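Side-chain contacts in magnesium and cobalt efflux protein CorC (Pseudomonas aeruginosa, PDB 3LLB), which probably takes part in the transport of magnesium and cobalt ions, the crystallised chain being its C-terminal transporter-associated domain: residues 67-70 against 71-74; 20-23 against 24-28; 55-59 against 60-64. All coordinates share one frame; numbering follows the deposited sequence.

How the interactions relate
Along the chain the order is interaction 2, then interaction 3, then interaction 1, all inside the transporter-associated domain. Interactions 3 and 1 are successive hairpin turns of one antiparallel sheet: strand 61-68 pairs with strand 55-58 in the former and with strand 73-80 in the latter, and their centres lie about 17 Å apart. Interaction 2 closes the C-terminal end of helix 19-26, its centre about 14 Å from that of interaction 3, which it touches where Phe22 CZ meets Phe63 CZ at 3.7 Å. Interactions 1 and 2, about 22 Å apart between centres, sit on opposite sides of the chain's centre. One sheet thus ties the polar turn at 67-74 to the aromatic packing between helix 19-26 and the sheet.

Interaction 1: residues 67-70 against 71-74; sequences NADS and RRVH
Arg71 N donates to Asp69 OD1 over 2.9 Å from above the carboxylate plane. Arg72 N reaches the same oxygen, also at 2.9 Å, but nearly along the C-O axis, so two amides grip OD1. With CG between the backbone N and the carbonyl carbon (chi1 67°), the Asp69 carboxylate turns in over the bend. The carbonyl of Arg72 returns a bond, accepting from Asp69 N at 2.9 Å. The Arg72 side chain joins Asp69 OD2 through a water that donates to it and accepts from Arg72 NE, while His74 CE1 lies over one face of the guanidinium. Arg72 NE, 4.5 Å from Asp69 OD2 and so beyond a salt bridge, may still help stabilise the negative charge.

Val73 pairs with Ala68 as a non-hydrogen-bonded antiparallel pair, their CA atoms 4.1 Å apart, and also packs on Ala15 and Pro50.

His74 N donates to Asn67 O at 2.8 Å, continuing the strand pairing. The His74 ring donates from NE2 to Asp69 OD2 at 2.8 Å, N-H...O angle 165°, with the oxygen in the ring plane; NE2 approaches from well above the carboxylate plane, and the two planes stand 89° apart. Asn67 OD1 borders the same ring, 3.3 Å from His74 CD2. The whole is a beta hairpin between strands 61-68 and 73-80, held by an Asx turn (Asp69 OD1 to Arg71 N) with a further bond to Arg72 N.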
loop_
_atom_site.group_PDB
_atom_site.type_symbol
_atom_site.label_atom_id
_atom_site.label_comp_id
_atom_site.label_asym_id
_atom_site.label_seq_id
_atom_site.Cartn_x
_atom_site.Cartn_y
_atom_site.Cartn_z
ATOM N N ASN A 67 0.457 6.354 8.010
ATOM C CA ASN A 67 -0.154 7.684 8.045
ATOM C C ASN A 67 -1.461 7.697 7.300
ATOM O O ASN A 67 -1.572 7.209 6.146
ATOM C CB ASN A 67 0.811 8.749 7.442
ATOM C CG ASN A 67 0.279 10.139 7.577
ATOM O OD1 ASN A 67 -0.790 10.440 7.020
ATOM N ND2 ASN A 67 0.997 11.019 8.332
ATOM N N ALA A 68 -2.504 8.137 7.974
ATOM C CA ALA A 68 -3.775 8.418 7.313
ATOM C C ALA A 68 -4.336 9.639 7.987
ATOM O O ALA A 68 -4.107 9.866 9.198
ATOM C CB ALA A 68 -4.762 7.232 7.459
ATOM N N ASP A 69 -5.136 10.411 7.262
ATOM C CA ASP A 69 -5.902 11.479 7.888
ATOM C C ASP A 69 -7.411 11.141 7.956
ATOM O O ASP A 69 -7.775 9.999 7.943
ATOM C CB ASP A 69 -5.590 12.783 7.198
ATOM C CG ASP A 69 -6.077 12.863 5.788
ATOM O OD1 ASP A 69 -6.986 12.073 5.378
ATOM O OD2 ASP A 69 -5.551 13.754 5.060
ATOM N N SER A 70 -8.266 12.144 8.059
ATOM C CA SER A 70 -9.725 11.937 8.213
ATOM C C SER A 70 -10.455 11.524 6.923
ATOM O O SER A 70 -11.607 11.162 6.976
ATOM C CB SER A 70 -10.370 13.188 8.774
ATOM O OG SER A 70 -9.926 13.288 10.128
ATOM N N ARG A 71 -9.777 11.590 5.795
ATOM C CA ARG A 71 -10.313 11.267 4.470
ATOM C C ARG A 71 -9.597 10.077 3.758
ATOM O O ARG A 71 -10.216 9.375 3.007
ATOM C CB ARG A 71 -10.122 12.470 3.524
ATOM C CG ARG A 71 -10.856 13.751 3.807
ATOM C CD ARG A 71 -12.172 13.881 2.934
ATOM N NE ARG A 71 -13.231 12.876 3.161
ATOM C CZ ARG A 71 -13.971 12.773 4.277
ATOM N NH1 ARG A 71 -13.752 13.559 5.327
ATOM N NH2 ARG A 71 -14.928 11.841 4.375
ATOM N N ARG A 72 -8.262 9.952 3.889
ATOM C CA ARG A 72 -7.546 9.034 3.101
ATOM C C ARG A 72 -6.291 8.468 3.762
ATOM O O ARG A 72 -5.821 8.991 4.781
ATOM C CB ARG A 72 -7.288 9.651 1.735
ATOM C CG ARG A 72 -6.319 10.730 1.725
ATOM C CD ARG A 72 -6.433 11.521 0.437
ATOM N NE ARG A 72 -6.178 12.924 0.721
ATOM C CZ ARG A 72 -5.396 13.761 -0.001
ATOM N NH1 ARG A 72 -4.774 13.371 -1.137
ATOM N NH2 ARG A 72 -5.233 15.017 0.429
ATOM N N VAL A 73 -5.789 7.361 3.216
ATOM C CA VAL A 73 -4.497 6.795 3.602
ATOM C C VAL A 73 -3.454 7.621 2.891
ATOM O O VAL A 73 -3.650 8.036 1.741
ATOM C CB VAL A 73 -4.346 5.344 3.280
ATOM C CG1 VAL A 73 -2.983 4.757 3.673
ATOM C CG2 VAL A 73 -5.459 4.546 3.930
ATOM N N HIS A 74 -2.350 7.840 3.552
ATOM C CA HIS A 74 -1.242 8.541 2.918
ATOM C C HIS A 74 0.020 7.687 2.703
ATOM O O HIS A 74 0.617 7.752 1.631
ATOM C CB HIS A 74 -0.879 9.798 3.698
ATOM C CG HIS A 74 -1.863 10.912 3.573
ATOM N ND1 HIS A 74 -2.057 11.607 2.396
ATOM C CD2 HIS A 74 -2.695 11.467 4.479
ATOM C CE1 HIS A 74 -2.964 12.544 2.596
ATOM N NE2 HIS A 74 -3.362 12.479 3.849
HETATM O O HOH W 1 -6.633 14.264 2.764
#

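Interaction 2: residues 20-23 against 24-28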
loop_
_atom_site.group_PDB
_atom_site.type_symbol
_atom_site.label_atom_id
_atom_site.label_comp_id
_atom_site.label_asym_id
_atom_site.label_seq_id
_atom_site.Cartn_x
_atom_site.Cartn_y
_atom_site.Cartn_z
ATOM N N ASP A 20 -0.181 0.056 -11.362
ATOM C CA ASP A 20 0.755 -0.341 -12.455
ATOM C C ASP A 20 2.226 -0.125 -12.056
ATOM O O ASP A 20 3.099 -1.006 -12.247
ATOM C CB ASP A 20 0.435 0.413 -13.765
ATOM C CG ASP A 20 0.234 1.958 -13.548
ATOM O OD1 ASP A 20 1.238 2.707 -13.314
ATOM O OD2 ASP A 20 -0.929 2.442 -13.634
ATOM N N ALA A 21 2.478 1.039 -11.462
ATOM C CA ALA A 21 3.789 1.400 -10.880
ATOM C C ALA A 21 4.177 0.487 -9.759
ATOM O O ALA A 21 5.314 0.048 -9.739
ATOM C CB ALA A 21 3.759 2.791 -10.417
ATOM N N PHE A 22 3.251 0.211 -8.823
ATOM C CA PHE A 22 3.544 -0.693 -7.724
ATOM C C PHE A 22 3.957 -2.113 -8.210
ATOM O O PHE A 22 4.940 -2.664 -7.732
ATOM C CB PHE A 22 2.353 -0.746 -6.797
ATOM C CG PHE A 22 2.547 -1.593 -5.574
ATOM C CD1 PHE A 22 2.872 -1.018 -4.369
ATOM C CD2 PHE A 22 2.350 -2.959 -5.631
ATOM C CE1 PHE A 22 3.065 -1.807 -3.240
ATOM C CE2 PHE A 22 2.570 -3.736 -4.509
ATOM C CZ PHE A 22 2.887 -3.116 -3.297
ATOM N N ASN A 23 3.180 -2.706 -9.116
ATOM C CA ASN A 23 3.483 -4.029 -9.668
ATOM C C ASN A 23 4.871 -4.046 -10.327
ATOM O O ASN A 23 5.589 -5.019 -10.261
ATOM C CB ASN A 23 2.450 -4.463 -10.690
ATOM C CG ASN A 23 1.122 -4.769 -10.100
ATOM O OD1 ASN A 23 1.002 -5.011 -8.909
ATOM N ND2 ASN A 23 0.085 -4.755 -10.945
ATOM N N ASP A 24 5.219 -2.958 -10.988
ATOM C CA ASP A 24 6.558 -2.821 -11.593
ATOM C C ASP A 24 7.713 -2.786 -10.611
ATOM O O ASP A 24 8.781 -3.398 -10.869
ATOM C CB ASP A 24 6.590 -1.620 -12.545
ATOM C CG ASP A 24 5.882 -1.905 -13.899
ATOM O OD1 ASP A 24 5.497 -3.065 -14.216
ATOM O OD2 ASP A 24 5.705 -0.936 -14.662
ATOM N N PHE A 25 7.509 -2.133 -9.487
ATOM C CA PHE A 25 8.490 -2.075 -8.441
ATOM C C PHE A 25 8.600 -3.395 -7.738
ATOM O O PHE A 25 9.704 -3.849 -7.464
ATOM C CB PHE A 25 8.113 -1.056 -7.356
ATOM C CG PHE A 25 8.255 0.413 -7.724
ATOM C CD1 PHE A 25 9.469 0.991 -8.030
ATOM C CD2 PHE A 25 7.130 1.259 -7.571
ATOM C CE1 PHE A 25 9.564 2.394 -8.280
ATOM C CE2 PHE A 25 7.200 2.627 -7.836
ATOM C CZ PHE A 25 8.410 3.198 -8.200
ATOM N N PHE A 26 7.468 -3.995 -7.394
ATOM C CA PHE A 26 7.495 -5.118 -6.464
ATOM C C PHE A 26 7.198 -6.519 -7.027
ATOM O O PHE A 26 7.248 -7.488 -6.312
ATOM C CB PHE A 26 6.599 -4.772 -5.238
ATOM C CG PHE A 26 6.965 -3.445 -4.580
ATOM C CD1 PHE A 26 8.188 -3.292 -3.965
ATOM C CD2 PHE A 26 6.097 -2.380 -4.563
ATOM C CE1 PHE A 26 8.555 -2.124 -3.401
ATOM C CE2 PHE A 26 6.462 -1.208 -3.980
ATOM C CZ PHE A 26 7.689 -1.068 -3.420
ATOM N N GLY A 27 6.883 -6.627 -8.300
ATOM C CA GLY A 27 6.717 -7.918 -8.905
ATOM C C GLY A 27 5.371 -8.530 -8.645
ATOM O O GLY A 27 5.121 -9.671 -9.053
ATOM N N SER A 28 4.470 -7.752 -8.060
ATOM C CA SER A 28 3.102 -8.169 -7.750
ATOM C C SER A 28 2.237 -8.151 -8.991
ATOM O O SER A 28 2.673 -7.742 -10.066
ATOM C CB SER A 28 2.480 -7.236 -6.714
ATOM O OG SER A 28 2.719 -5.881 -7.030
#
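Phe26 presents its ring edge to a face of Phe22 in a tilted edge-to-face stack, with centroids 4.6 Å apart and planes inclined by 58°. Phe26 CD2 does the touching: it stands over the middle of the Phe22 ring and comes within 3.4 Å of Phe22 CE1. At the edge of that same ring, near its plane, lies Ser28 OG, 3.3 Å from Phe22 CD2. This hydroxyl donates to Asn23 OD1 at 2.7 Å, with a C=O...O angle of 133° at the amide oxygen, and so links Ser28 to the last full turn of the helix.

The backbone positions these groups. Phe26 N bonds to Phe22 O at 2.9 Å, one helical turn apart, which sets the two rings on the same side of the helix; Phe22 holds CG anti to its N (chi1 -177°). Gly27 N then bonds to Asn23 O at 2.8 Å, and Gly27 leaves helical geometry with positive phi, turning the chain so that Ser28 comes back to Asn23. The other end of the Asn23 amide is fixed too, since ND2 donates to Phe30 O.

Further out, both stacked phenylalanines pack on Leu78 of strand 73-80, and Phe26 meets Phe11 edge-to-face. The arrangement is that of an alpha-helix C-terminus ended by a positive-phi glycine, by which helix 19-26 is seated against the antiparallel sheet.

Interaction 3: residues 55-59 against 60-64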
loop_
_atom_site.group_PDB
_atom_site.type_symbol
_atom_site.label_atom_id
_atom_site.label_comp_id
_atom_site.label_asym_id
_atom_site.label_seq_id
_atom_site.Cartn_x
_atom_site.Cartn_y
_atom_site.Cartn_z
ATOM N N VAL A 55 -3.208 -3.183 9.795
ATOM C CA VAL A 55 -2.455 -3.993 8.864
ATOM C C VAL A 55 -3.388 -4.867 8.008
ATOM O O VAL A 55 -4.404 -5.391 8.502
ATOM C CB VAL A 55 -1.493 -4.934 9.648
ATOM C CG1 VAL A 55 -0.841 -5.927 8.729
ATOM C CG2 VAL A 55 -0.454 -4.131 10.400
ATOM N N VAL A 56 -3.084 -5.007 6.713
ATOM C CA VAL A 56 -3.741 -5.999 5.861
ATOM C C VAL A 56 -2.668 -6.736 5.051
ATOM O O VAL A 56 -1.665 -6.149 4.642
ATOM C CB VAL A 56 -4.823 -5.338 4.996
ATOM C CG1 VAL A 56 -4.272 -4.337 3.971
ATOM C CG2 VAL A 56 -5.712 -6.424 4.376
ATOM N N GLU A 57 -2.873 -8.026 4.854
ATOM C CA GLU A 57 -2.070 -8.829 3.952
ATOM C C GLU A 57 -2.819 -9.075 2.658
ATOM O O GLU A 57 -4.007 -9.472 2.641
ATOM C CB GLU A 57 -1.658 -10.120 4.623
ATOM C CG GLU A 57 -0.864 -9.879 5.916
ATOM C CD GLU A 57 -0.314 -11.163 6.541
ATOM O OE1 GLU A 57 -0.625 -12.305 6.051
ATOM O OE2 GLU A 57 0.453 -11.008 7.528
ATOM N N LEU A 58 -2.122 -8.753 1.587
ATOM C CA LEU A 58 -2.609 -8.891 0.247
ATOM C C LEU A 58 -1.473 -9.401 -0.653
ATOM O O LEU A 58 -0.362 -8.840 -0.676
ATOM C CB LEU A 58 -3.088 -7.577 -0.294
ATOM C CG LEU A 58 -4.233 -6.841 0.380
ATOM C CD1 LEU A 58 -4.129 -5.366 -0.012
ATOM C CD2 LEU A 58 -5.565 -7.488 -0.019
ATOM N N GLY A 59 -1.745 -10.482 -1.377
ATOM C CA GLY A 59 -0.754 -11.051 -2.266
ATOM C C GLY A 59 0.309 -11.555 -1.361
ATOM O O GLY A 59 -0.016 -12.190 -0.334
ATOM N N GLU A 60 1.547 -11.240 -1.736
ATOM C CA GLU A 60 2.755 -11.664 -1.016
ATOM C C GLU A 60 3.307 -10.557 -0.140
ATOM O O GLU A 60 4.464 -10.592 0.229
ATOM C CB GLU A 60 3.781 -12.107 -2.010
ATOM C CG GLU A 60 3.398 -13.449 -2.592
ATOM C CD GLU A 60 3.708 -14.602 -1.616
ATOM O OE1 GLU A 60 4.906 -14.863 -1.275
ATOM O OE2 GLU A 60 2.765 -15.249 -1.190
ATOM N N PHE A 61 2.448 -9.612 0.224
ATOM C CA PHE A 61 2.850 -8.477 1.039
ATOM C C PHE A 61 1.947 -8.191 2.189
ATOM O O PHE A 61 0.754 -8.454 2.125
ATOM C CB PHE A 61 2.934 -7.229 0.182
ATOM C CG PHE A 61 3.954 -7.311 -0.911
ATOM C CD1 PHE A 61 5.266 -7.040 -0.657
ATOM C CD2 PHE A 61 3.592 -7.711 -2.183
ATOM C CE1 PHE A 61 6.210 -7.146 -1.652
ATOM C CE2 PHE A 61 4.557 -7.819 -3.187
ATOM C CZ PHE A 61 5.845 -7.535 -2.908
ATOM N N ARG A 62 2.558 -7.657 3.246
ATOM C CA ARG A 62 1.886 -7.027 4.348
ATOM C C ARG A 62 1.933 -5.483 4.182
ATOM O O ARG A 62 2.984 -4.880 3.865
ATOM C CB ARG A 62 2.490 -7.483 5.685
ATOM C CG ARG A 62 1.875 -6.751 6.896
ATOM C CD ARG A 62 2.395 -7.159 8.312
ATOM N NE ARG A 62 2.254 -8.584 8.578
ATOM C CZ ARG A 62 3.214 -9.500 8.400
ATOM N NH1 ARG A 62 4.438 -9.151 7.969
ATOM N NH2 ARG A 62 2.956 -10.785 8.651
ATOM N N PHE A 63 0.764 -4.853 4.370
ATOM C CA PHE A 63 0.599 -3.417 4.295
ATOM C C PHE A 63 0.162 -2.887 5.656
ATOM O O PHE A 63 -0.930 -3.178 6.097
ATOM C CB PHE A 63 -0.500 -3.068 3.295
ATOM C CG PHE A 63 -0.179 -3.409 1.827
ATOM C CD1 PHE A 63 0.114 -2.414 0.930
ATOM C CD2 PHE A 63 -0.291 -4.726 1.334
ATOM C CE1 PHE A 63 0.374 -2.708 -0.412
ATOM C CE2 PHE A 63 -0.065 -4.985 0.021
ATOM C CZ PHE A 63 0.270 -3.957 -0.850
ATOM N N ARG A 64 1.023 -2.085 6.274
ATOM C CA ARG A 64 0.750 -1.476 7.584
ATOM C C ARG A 64 0.561 0.021 7.381
ATOM O O ARG A 64 1.411 0.695 6.711
ATOM C CB ARG A 64 1.896 -1.770 8.536
ATOM C CG ARG A 64 1.848 -1.018 9.848
ATOM C CD ARG A 64 3.095 -1.234 10.665
ATOM N NE ARG A 64 3.254 -0.102 11.581
ATOM C CZ ARG A 64 4.404 0.520 11.872
ATOM N NH1 ARG A 64 5.572 0.141 11.325
ATOM N NH2 ARG A 64 4.392 1.535 12.737
#
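Val56 and Phe63 exchange two main-chain bonds, Val56 N to Phe63 O at 2.9 Å and Phe63 N to Val56 O at 2.8 Å. Leu58 and Phe61 do the same across the bend, where Leu58 N reaches Phe61 O at 2.9 Å and Phe61 N returns to Leu58 O at 3.0 Å. These four bonds fix the register, and Gly59, with positive phi, occupies the first corner of the turn they enclose.

Glu57 and Arg62 add a salt bridge, Glu57 OE2 to Arg62 NH2 at 2.8 Å. The two side chains run alongside each other and point the same way, but the carboxylate and guanidinium planes are 70° apart, and as a hydrogen bond the contact is weak, with an N-H...O angle of only 117°. Arg62 leaves the strand extended, CG anti to its backbone N, then bends at chi3 (-56°), bringing the guanidinium back beside the glutamate. The poor angle suggests that the pairing is probably held more by charge than by a directed bond.

Packing differs between the faces. On the face of Val55, Glu57, Arg62 and Arg64, Val55 CG1 lies 3.4 Å from Arg62 CG, against the aliphatic part of the arginine, while Val55 CG2 touches Arg64 CB; the polar end of Arg64 goes instead to Asn53. On the other face, Phe63 is met by Val56 CG1 at its CB and by Leu58 CB at its ring, 4.0 Å from CE2. Helix 38-46 backs this face, Val56 and Leu58 resting on Ala45 and Phe63 on Val42. Such geometry defines a tight beta hairpin with a two-residue loop, Gly59-Glu60, in a type II' turn from Leu58 to Phe61, here joining strand 55-58, outermost in the sheet of this chain, to strand 61-68.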